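Local coordinates for protein peptide methionine sulfoxide reductase msrA/msrB (Neisseria meningitidis, PDB 3BQG) that probably reduces methionine S-sulfoxide, free or in proteins, back to methionine through a cysteine sulfenic acid intermediate, at residues A[18-23]-A[156-162]; A[30-36]-A[132-138]; A[107-111]-A[128-132]. The protein carries 1 engineered substitution. All coordinates share one frame; numbering follows the deposited sequence.

Interaction 1 (A[18-23]-A[156-162]); sequences AYFQRI and IDIRKAD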
loop_
_atom_site.group_PDB
_atom_site.type_symbol
_atom_site.label_atom_id
_atom_site.label_comp_id
_atom_site.label_asym_id
_atom_site.label_seq_id
_atom_site.Cartn_x
_atom_site.Cartn_y
_atom_site.Cartn_z
ATOM N N ALA A 18 -3.235 4.694 -7.809
ATOM C CA ALA A 18 -3.956 4.640 -9.077
ATOM C C ALA A 18 -4.565 3.258 -9.261
ATOM O O ALA A 18 -5.674 3.105 -9.767
ATOM C CB ALA A 18 -3.003 4.948 -10.223
ATOM N N TYR A 19 -3.814 2.249 -8.844
ATOM C CA TYR A 19 -4.247 0.862 -8.936
ATOM C C TYR A 19 -5.497 0.583 -8.089
ATOM O O TYR A 19 -6.481 0.049 -8.592
ATOM C CB TYR A 19 -3.089 -0.046 -8.500
ATOM C CG TYR A 19 -3.417 -1.513 -8.371
ATOM C CD1 TYR A 19 -3.612 -2.316 -9.497
ATOM C CD2 TYR A 19 -3.501 -2.111 -7.114
ATOM C CE1 TYR A 19 -3.879 -3.681 -9.368
ATOM C CE2 TYR A 19 -3.765 -3.466 -6.978
ATOM C CZ TYR A 19 -3.952 -4.246 -8.104
ATOM O OH TYR A 19 -4.198 -5.593 -7.955
ATOM N N PHE A 20 -5.466 0.945 -6.808
ATOM C CA PHE A 20 -6.615 0.678 -5.944
ATOM C C PHE A 20 -7.879 1.477 -6.270
ATOM O O PHE A 20 -8.986 1.026 -5.987
ATOM C CB PHE A 20 -6.223 0.856 -4.469
ATOM C CG PHE A 20 -5.684 -0.404 -3.848
ATOM C CD1 PHE A 20 -6.548 -1.366 -3.335
ATOM C CD2 PHE A 20 -4.319 -0.669 -3.860
ATOM C CE1 PHE A 20 -6.065 -2.586 -2.853
ATOM C CE2 PHE A 20 -3.820 -1.886 -3.385
ATOM C CZ PHE A 20 -4.697 -2.849 -2.876
ATOM N N GLN A 21 -7.721 2.648 -6.879
ATOM C CA GLN A 21 -8.873 3.470 -7.244
ATOM C C GLN A 21 -9.727 2.815 -8.329
ATOM O O GLN A 21 -10.937 3.035 -8.387
ATOM C CB GLN A 21 -8.413 4.854 -7.720
ATOM C CG GLN A 21 -8.023 5.800 -6.596
ATOM C CD GLN A 21 -9.230 6.371 -5.866
ATOM O OE1 GLN A 21 -10.177 5.652 -5.547
ATOM N NE2 GLN A 21 -9.195 7.667 -5.591
ATOM N N ARG A 22 -9.102 2.010 -9.186
ATOM C CA ARG A 22 -9.825 1.335 -10.267
ATOM C C ARG A 22 -10.661 0.144 -9.813
ATOM O O ARG A 22 -11.456 -0.388 -10.586
ATOM C CB ARG A 22 -8.850 0.853 -11.350
ATOM C CG ARG A 22 -8.263 1.953 -12.217
ATOM C CD ARG A 22 -7.369 1.389 -13.323
ATOM N NE ARG A 22 -8.085 0.476 -14.212
ATOM C CZ ARG A 22 -8.061 0.556 -15.540
ATOM N NH1 ARG A 22 -8.739 -0.317 -16.272
ATOM N NH2 ARG A 22 -7.367 1.515 -16.136
ATOM N N ILE A 23 -10.495 -0.274 -8.564
ATOM C CA ILE A 23 -11.221 -1.433 -8.054
ATOM C C ILE A 23 -12.593 -1.120 -7.456
ATOM O O ILE A 23 -12.719 -0.282 -6.564
ATOM C CB ILE A 23 -10.364 -2.172 -6.999
ATOM C CG1 ILE A 23 -9.023 -2.576 -7.623
ATOM C CG2 ILE A 23 -11.099 -3.406 -6.490
ATOM C CD1 ILE A 23 -8.038 -3.167 -6.640
ATOM N N ILE A 156 3.738 -0.029 -11.543
ATOM C CA ILE A 156 2.643 -0.991 -11.579
ATOM C C ILE A 156 1.752 -0.826 -12.809
ATOM O O ILE A 156 1.431 0.289 -13.205
ATOM C CB ILE A 156 1.754 -0.854 -10.325
ATOM C CG1 ILE A 156 2.596 -1.055 -9.059
ATOM C CG2 ILE A 156 0.612 -1.867 -10.376
ATOM C CD1 ILE A 156 1.841 -0.799 -7.773
ATOM N N ASP A 157 1.366 -1.947 -13.411
ATOM C CA ASP A 157 0.482 -1.937 -14.571
ATOM C C ASP A 157 -0.919 -1.823 -13.985
ATOM O O ASP A 157 -1.580 -2.831 -13.727
ATOM C CB ASP A 157 0.612 -3.241 -15.362
ATOM C CG ASP A 157 -0.248 -3.252 -16.623
ATOM O OD1 ASP A 157 -1.109 -2.358 -16.779
ATOM O OD2 ASP A 157 -0.064 -4.165 -17.454
ATOM N N ILE A 158 -1.357 -0.590 -13.767
ATOM C CA ILE A 158 -2.661 -0.329 -13.181
ATOM C C ILE A 158 -3.804 -1.111 -13.829
ATOM O O ILE A 158 -4.837 -1.347 -13.199
ATOM C CB ILE A 158 -2.958 1.190 -13.212
ATOM C CG1 ILE A 158 -1.828 1.939 -12.502
ATOM C CG2 ILE A 158 -4.269 1.491 -12.512
ATOM C CD1 ILE A 158 -1.532 1.415 -11.116
ATOM N N ARG A 159 -3.615 -1.521 -15.080
ATOM C CA ARG A 159 -4.639 -2.273 -15.804
ATOM C C ARG A 159 -5.004 -3.555 -15.057
ATOM O O ARG A 159 -6.164 -3.968 -15.030
ATOM C CB ARG A 159 -4.134 -2.668 -17.192
ATOM C CG ARG A 159 -3.566 -1.544 -18.040
ATOM C CD ARG A 159 -2.946 -2.139 -19.305
ATOM N NE ARG A 159 -2.416 -1.187 -20.288
ATOM C CZ ARG A 159 -2.565 0.137 -20.261
ATOM N NH1 ARG A 159 -2.035 0.876 -21.230
ATOM N NH2 ARG A 159 -3.222 0.735 -19.274
ATOM N N LYS A 160 -3.993 -4.186 -14.464
ATOM C CA LYS A 160 -4.168 -5.434 -13.729
ATOM C C LYS A 160 -5.228 -5.388 -12.634
ATOM O O LYS A 160 -5.625 -6.425 -12.108
ATOM C CB LYS A 160 -2.833 -5.868 -13.129
ATOM C CG LYS A 160 -1.766 -6.154 -14.172
ATOM C CD LYS A 160 -0.532 -6.785 -13.543
ATOM C CE LYS A 160 0.510 -7.136 -14.602
ATOM N NZ LYS A 160 1.713 -7.801 -14.022
ATOM N N ALA A 161 -5.690 -4.193 -12.287
ATOM C CA ALA A 161 -6.712 -4.065 -11.255
ATOM C C ALA A 161 -8.051 -4.586 -11.770
ATOM O O ALA A 161 -8.920 -4.972 -10.987
ATOM C CB ALA A 161 -6.849 -2.606 -10.824
ATOM N N ASP A 162 -8.198 -4.604 -13.093
ATOM C CA ASP A 162 -9.431 -5.053 -13.735
ATOM C C ASP A 162 -9.656 -6.556 -13.666
ATOM O O ASP A 162 -10.791 -7.022 -13.770
ATOM C CB ASP A 162 -9.451 -4.604 -15.196
ATOM C CG ASP A 162 -9.162 -3.125 -15.352
ATOM O OD1 ASP A 162 -9.764 -2.314 -14.614
ATOM O OD2 ASP A 162 -8.336 -2.772 -16.218
#
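The 3-10 turn 158-161, in the C-terminal tail of the MsrA domain, packs on residues A18 and Y19 of helix 14-21, the helix that follows C12, present as S-hydroxycysteine, and on R22 and I23 that come after. I158 reaches across with both branches: CD1 lies 3.4 Å from Y19 CB and also touches A18 CB, while CG2 presses on the R22 chain at CD. The methyl of A161 fits between Y19, R22 and I23, with A161 CB 3.5 Å from Y19 CE1 and 3.9 Å from I23 CG1. Y19 swings its ring out to the turn because CG stands opposite the backbone N (chi1 173°). The carbonyl O of I158 lies at the ring edge, and the phenol OH hydrogen-bonds Y74 O on helix 68-78, so one ring joins the tail to two helices. K160 O in turn accepts from R77 of that same helix. On the exposed side, R22 runs over I158 and bends at chi3 to form a salt bridge with D162. The two planes are 52° apart, yet NE and NH1 grip D162 OD1 side-on, at the guanidinium edge. R22 NE to D162 OD1 is the longer and more bent bond (3.3 Å, 135°); the straighter one, R22 NH1 to D162 OD1, measures 2.8 Å and uses the syn lone pair of that oxygen.

Interaction 2 (A[30-36]-A[132-138]); sequences VSGYANG and LKNFYDA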
loop_
_atom_site.group_PDB
_atom_site.type_symbol
_atom_site.label_atom_id
_atom_site.label_comp_id
_atom_site.label_asym_id
_atom_site.label_seq_id
_atom_site.Cartn_x
_atom_site.Cartn_y
_atom_site.Cartn_z
ATOM N N VAL A 30 -5.941 7.235 -0.353
ATOM C CA VAL A 30 -5.143 8.417 -0.047
ATOM C C VAL A 30 -3.665 8.088 0.160
ATOM O O VAL A 30 -3.319 7.258 0.994
ATOM C CB VAL A 30 -5.678 9.105 1.233
ATOM C CG1 VAL A 30 -4.803 10.294 1.604
ATOM C CG2 VAL A 30 -7.118 9.552 1.011
ATOM N N SER A 31 -2.800 8.743 -0.605
ATOM C CA SER A 31 -1.364 8.520 -0.480
ATOM C C SER A 31 -0.823 9.318 0.699
ATOM O O SER A 31 -1.260 10.442 0.961
ATOM C CB SER A 31 -0.636 8.930 -1.767
ATOM O OG SER A 31 -0.899 8.016 -2.817
ATOM N N GLY A 32 0.134 8.731 1.410
ATOM C CA GLY A 32 0.711 9.400 2.564
ATOM C C GLY A 32 1.999 8.757 3.049
ATOM O O GLY A 32 2.555 7.880 2.389
ATOM N N TYR A 33 2.452 9.186 4.223
ATOM C CA TYR A 33 3.693 8.708 4.829
ATOM C C TYR A 33 3.354 8.026 6.149
ATOM O O TYR A 33 2.770 8.648 7.039
ATOM C CB TYR A 33 4.604 9.908 5.066
ATOM C CG TYR A 33 4.653 10.834 3.870
ATOM C CD1 TYR A 33 5.269 10.433 2.686
ATOM C CD2 TYR A 33 4.049 12.099 3.906
ATOM C CE1 TYR A 33 5.291 11.256 1.571
ATOM C CE2 TYR A 33 4.063 12.934 2.788
ATOM C CZ TYR A 33 4.687 12.503 1.626
ATOM O OH TYR A 33 4.731 13.313 0.514
ATOM N N ALA A 34 3.740 6.760 6.285
ATOM C CA ALA A 34 3.409 6.004 7.487
ATOM C C ALA A 34 4.571 5.420 8.266
ATOM O O ALA A 34 5.636 5.140 7.715
ATOM C CB ALA A 34 2.446 4.881 7.120
ATOM N N ASN A 35 4.325 5.217 9.558
ATOM C CA ASN A 35 5.292 4.626 10.476
ATOM C C ASN A 35 6.699 5.197 10.376
ATOM O O ASN A 35 7.672 4.462 10.210
ATOM C CB ASN A 35 5.320 3.104 10.282
ATOM C CG ASN A 35 4.066 2.419 10.819
ATOM O OD1 ASN A 35 3.058 3.072 11.103
ATOM N ND2 ASN A 35 4.122 1.097 10.946
ATOM N N GLY A 36 6.791 6.518 10.474
ATOM C CA GLY A 36 8.077 7.175 10.437
ATOM C C GLY A 36 8.425 7.575 11.860
ATOM O O GLY A 36 7.710 7.221 12.803
ATOM N N LEU A 132 -0.511 0.451 12.719
ATOM C CA LEU A 132 -0.226 1.731 12.088
ATOM C C LEU A 132 0.148 2.633 13.258
ATOM O O LEU A 132 -0.673 2.870 14.147
ATOM C CB LEU A 132 -1.459 2.303 11.393
ATOM C CG LEU A 132 -1.233 3.725 10.851
ATOM C CD1 LEU A 132 -0.567 3.657 9.479
ATOM C CD2 LEU A 132 -2.548 4.467 10.770
ATOM N N LYS A 133 1.387 3.118 13.268
ATOM C CA LYS A 133 1.865 3.984 14.340
ATOM C C LYS A 133 1.518 5.436 14.037
ATOM O O LYS A 133 1.106 6.188 14.920
ATOM C CB LYS A 133 3.374 3.829 14.493
ATOM C CG LYS A 133 3.825 2.470 15.034
ATOM C CD LYS A 133 5.302 2.222 14.768
ATOM C CE LYS A 133 6.165 3.468 15.001
ATOM N NZ LYS A 133 6.015 4.503 13.917
ATOM N N ASN A 134 1.687 5.819 12.777
ATOM C CA ASN A 134 1.366 7.165 12.341
ATOM C C ASN A 134 1.166 7.219 10.829
ATOM O O ASN A 134 1.803 6.470 10.080
ATOM C CB ASN A 134 2.468 8.145 12.783
ATOM C CG ASN A 134 3.842 7.760 12.272
ATOM O OD1 ASN A 134 4.209 8.067 11.138
ATOM N ND2 ASN A 134 4.611 7.074 13.108
ATOM N N PHE A 135 0.246 8.076 10.393
ATOM C CA PHE A 135 -0.015 8.261 8.974
ATOM C C PHE A 135 -0.318 9.725 8.728
ATOM O O PHE A 135 -1.119 10.326 9.444
ATOM C CB PHE A 135 -1.208 7.437 8.488
ATOM C CG PHE A 135 -1.483 7.596 7.014
ATOM C CD1 PHE A 135 -0.770 6.857 6.076
ATOM C CD2 PHE A 135 -2.420 8.523 6.565
ATOM C CE1 PHE A 135 -0.987 7.034 4.709
ATOM C CE2 PHE A 135 -2.650 8.714 5.201
ATOM C CZ PHE A 135 -1.932 7.969 4.267
ATOM N N TYR A 136 0.324 10.287 7.709
ATOM C CA TYR A 136 0.135 11.686 7.338
ATOM C C TYR A 136 -0.066 11.777 5.826
ATOM O O TYR A 136 0.744 11.255 5.057
ATOM C CB TYR A 136 1.368 12.488 7.758
ATOM C CG TYR A 136 1.688 12.338 9.230
ATOM C CD1 TYR A 136 0.979 13.056 10.197
ATOM C CD2 TYR A 136 2.655 11.429 9.664
ATOM C CE1 TYR A 136 1.222 12.867 11.557
ATOM C CE2 TYR A 136 2.906 11.235 11.025
ATOM C CZ TYR A 136 2.185 11.956 11.962
ATOM O OH TYR A 136 2.425 11.762 13.307
ATOM N N ASP A 137 -1.152 12.428 5.409
ATOM C CA ASP A 137 -1.474 12.597 3.985
ATOM C C ASP A 137 -0.353 13.288 3.214
ATOM O O ASP A 137 0.267 14.222 3.721
ATOM C CB ASP A 137 -2.730 13.459 3.809
ATOM C CG ASP A 137 -3.978 12.813 4.360
ATOM O OD1 ASP A 137 -3.885 11.752 5.008
ATOM O OD2 ASP A 137 -5.065 13.388 4.143
ATOM N N ALA A 138 -0.112 12.841 1.985
ATOM C CA ALA A 138 0.907 13.452 1.141
ATOM C C ALA A 138 0.310 14.747 0.595
ATOM O O ALA A 138 -0.906 14.945 0.654
ATOM C CB ALA A 138 1.267 12.526 -0.005
#
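N35 OD1 draws in two successive backbone N-H groups of the loop before strand 135-137: K133 N at 2.7 Å, and N134 N by a weak bond. K133 N is tilted 32° from the plane of the N35 amide carbonyl. N134 returns the grip on the loop after strand 26-34. Its CG sits between the backbone N and the carbonyl carbon (chi1 57°), which puts the amide beside G36: N134 OD1 accepts from G36 N at 3.1 Å, in the carbonyl plane, and N134 ND2 donates to G36 O at 3.1 Å. These two bonds close the end of the antiparallel pairing. Y33 and Y136 form the hydrogen-bonded pair, Y33 N to Y136 O 2.8 Å with a return bond; N35 N to N134 O and A138 N to S31 O extend it at either end. On the face carrying A34, the F135 ring reaches back along the neighbouring strand, its CZ 3.5 Å from G32 CA, where no side chain intervenes; A34 CB lies at the ring edge. On the other face, Y33 spreads its ring along A138, with Y33 OH 3.6 Å from A138 CB and hydrogen-bonded to E139. Strand 135-137 thus forms one edge of the mixed sheet, and strand 26-34 lies between it and strand 54-62; Y33 lies against helix 43-48, and F135 meets Y7 and K58 on strands 3-10 and 54-62.

Interaction 3 (A[107-111]-A[128-132]); sequences KAVIA and ENEPL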
loop_
_atom_site.group_PDB
_atom_site.type_symbol
_atom_site.label_atom_id
_atom_site.label_comp_id
_atom_site.label_asym_id
_atom_site.label_seq_id
_atom_site.Cartn_x
_atom_site.Cartn_y
_atom_site.Cartn_z
ATOM N N LYS A 107 -4.279 -8.391 12.730
ATOM C CA LYS A 107 -2.915 -8.900 12.648
ATOM C C LYS A 107 -2.883 -10.369 12.222
ATOM O O LYS A 107 -2.129 -10.753 11.326
ATOM C CB LYS A 107 -2.207 -8.755 14.001
ATOM C CG LYS A 107 -0.710 -9.018 13.927
ATOM C CD LYS A 107 -0.078 -9.089 15.302
ATOM C CE LYS A 107 1.439 -9.150 15.200
ATOM N NZ LYS A 107 1.974 -7.891 14.597
ATOM N N ALA A 108 -3.698 -11.191 12.878
ATOM C CA ALA A 108 -3.745 -12.615 12.578
ATOM C C ALA A 108 -4.252 -12.863 11.159
ATOM O O ALA A 108 -3.784 -13.764 10.475
ATOM C CB ALA A 108 -4.634 -13.328 13.589
ATOM N N VAL A 109 -5.208 -12.057 10.712
ATOM C CA VAL A 109 -5.741 -12.221 9.367
ATOM C C VAL A 109 -4.660 -11.927 8.331
ATOM O O VAL A 109 -4.524 -12.650 7.339
ATOM C CB VAL A 109 -6.941 -11.292 9.129
ATOM C CG1 VAL A 109 -7.416 -11.406 7.693
ATOM C CG2 VAL A 109 -8.070 -11.672 10.075
ATOM N N ILE A 110 -3.889 -10.869 8.570
ATOM C CA ILE A 110 -2.819 -10.481 7.658
ATOM C C ILE A 110 -1.711 -11.532 7.626
ATOM O O ILE A 110 -1.209 -11.866 6.557
ATOM C CB ILE A 110 -2.245 -9.107 8.057
ATOM C CG1 ILE A 110 -3.355 -8.054 7.953
ATOM C CG2 ILE A 110 -1.065 -8.741 7.159
ATOM C CD1 ILE A 110 -2.958 -6.694 8.483
ATOM N N ALA A 111 -1.347 -12.065 8.790
ATOM C CA ALA A 111 -0.303 -13.089 8.876
ATOM C C ALA A 111 -0.696 -14.368 8.129
ATOM O O ALA A 111 0.139 -14.999 7.476
ATOM C CB ALA A 111 -0.002 -13.416 10.333
ATOM N N GLU A 128 6.085 -6.192 5.820
ATOM C CA GLU A 128 5.836 -5.857 7.225
ATOM C C GLU A 128 4.357 -6.067 7.568
ATOM O O GLU A 128 3.485 -5.917 6.718
ATOM C CB GLU A 128 6.228 -4.394 7.517
ATOM C CG GLU A 128 7.723 -4.118 7.380
ATOM C CD GLU A 128 8.126 -2.701 7.761
ATOM O OE1 GLU A 128 7.309 -1.768 7.634
ATOM O OE2 GLU A 128 9.283 -2.513 8.176
ATOM N N ASN A 129 4.098 -6.417 8.823
ATOM C CA ASN A 129 2.750 -6.651 9.335
ATOM C C ASN A 129 2.761 -6.113 10.763
ATOM O O ASN A 129 3.174 -6.805 11.689
ATOM C CB ASN A 129 2.443 -8.159 9.348
ATOM C CG ASN A 129 1.072 -8.476 9.930
ATOM O OD1 ASN A 129 0.244 -7.585 10.123
ATOM N ND2 ASN A 129 0.821 -9.755 10.191
ATOM N N GLU A 130 2.313 -4.877 10.941
ATOM C CA GLU A 130 2.334 -4.280 12.269
ATOM C C GLU A 130 1.327 -3.141 12.395
ATOM O O GLU A 130 0.808 -2.644 11.394
ATOM C CB GLU A 130 3.752 -3.782 12.572
ATOM C CG GLU A 130 4.193 -2.613 11.715
ATOM C CD GLU A 130 5.671 -2.304 11.862
ATOM O OE1 GLU A 130 6.059 -1.134 11.661
ATOM O OE2 GLU A 130 6.447 -3.235 12.163
ATOM N N PRO A 131 1.040 -2.707 13.634
ATOM C CA PRO A 131 0.078 -1.622 13.838
ATOM C C PRO A 131 0.480 -0.341 13.112
ATOM O O PRO A 131 1.666 -0.091 12.890
ATOM C CB PRO A 131 0.096 -1.418 15.355
ATOM C CG PRO A 131 0.569 -2.737 15.895
ATOM C CD PRO A 131 1.649 -3.110 14.914
ATOM N N LEU A 132 -0.511 0.451 12.719
ATOM C CA LEU A 132 -0.226 1.731 12.088
ATOM C C LEU A 132 0.148 2.633 13.258
ATOM O O LEU A 132 -0.673 2.870 14.147
ATOM C CB LEU A 132 -1.459 2.303 11.393
ATOM C CG LEU A 132 -1.233 3.725 10.851
ATOM C CD1 LEU A 132 -0.567 3.657 9.479
ATOM C CD2 LEU A 132 -2.548 4.467 10.770
#
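The amide of N129, on strand 128-131, projects toward helix 106-117 and settles between K107, I110 and A111. It is a contact within the beta-alpha-beta unit formed by strand 97-101, helix 106-117 and strand 128-131, and the helix and strand segments run nearly antiparallel, 176° apart, their axes 8.7 Å from each other. With CG opposite the backbone N (chi1 177°), the N129 side chain extends straight to the helix. Its two amide atoms find different surroundings there. ND2 comes up to the backbone of the first turn, close to the methyl of A111, and gives a weak but straight hydrogen bond to K107 O at 3.3 Å. That carbonyl also accepts the helical bond from A111 N at 3.0 Å, which leaves the asparagine as an additional donor on an oxygen already in use. OD1 is turned to hydrocarbon: I110 lies obliquely across the amide, its CG2 3.4 Å from N129 OD1, and this buried oxygen has no hydrogen-bond partner in the model. I110 itself faces the sheet, touching V99 and Y101 of strand 97-101. K107 also crosses N129 at a slant. Its chain is extended until the bend at chi4 (64°) carries the amine to the strand backbone; there K107 NZ hydrogen-bonds Y101 OH and makes a weak bond to N129 O at 3.3 Å.

All three contacts belong to one compact domain, and along the chain interaction 3 is nested within interaction 2, itself nested within interaction 1. Interactions 2 and 3 share L132 and reach the same mixed sheet at its two outermost strands, 135-137 and 128-131; their centres are about 16 Å apart, and N35 ND2 comes 3.0 Å from E130 OE1 in what is probably a weak hydrogen bond. Interaction 1 lies across the chain's centre from both, about 21 Å from interaction 2 and about 23 Å from interaction 3 between centres. Helix 14-21 precedes strand 26-34, and the late chain closes the fold on these early elements, 156-162 on the helix, 135-137 on the strand.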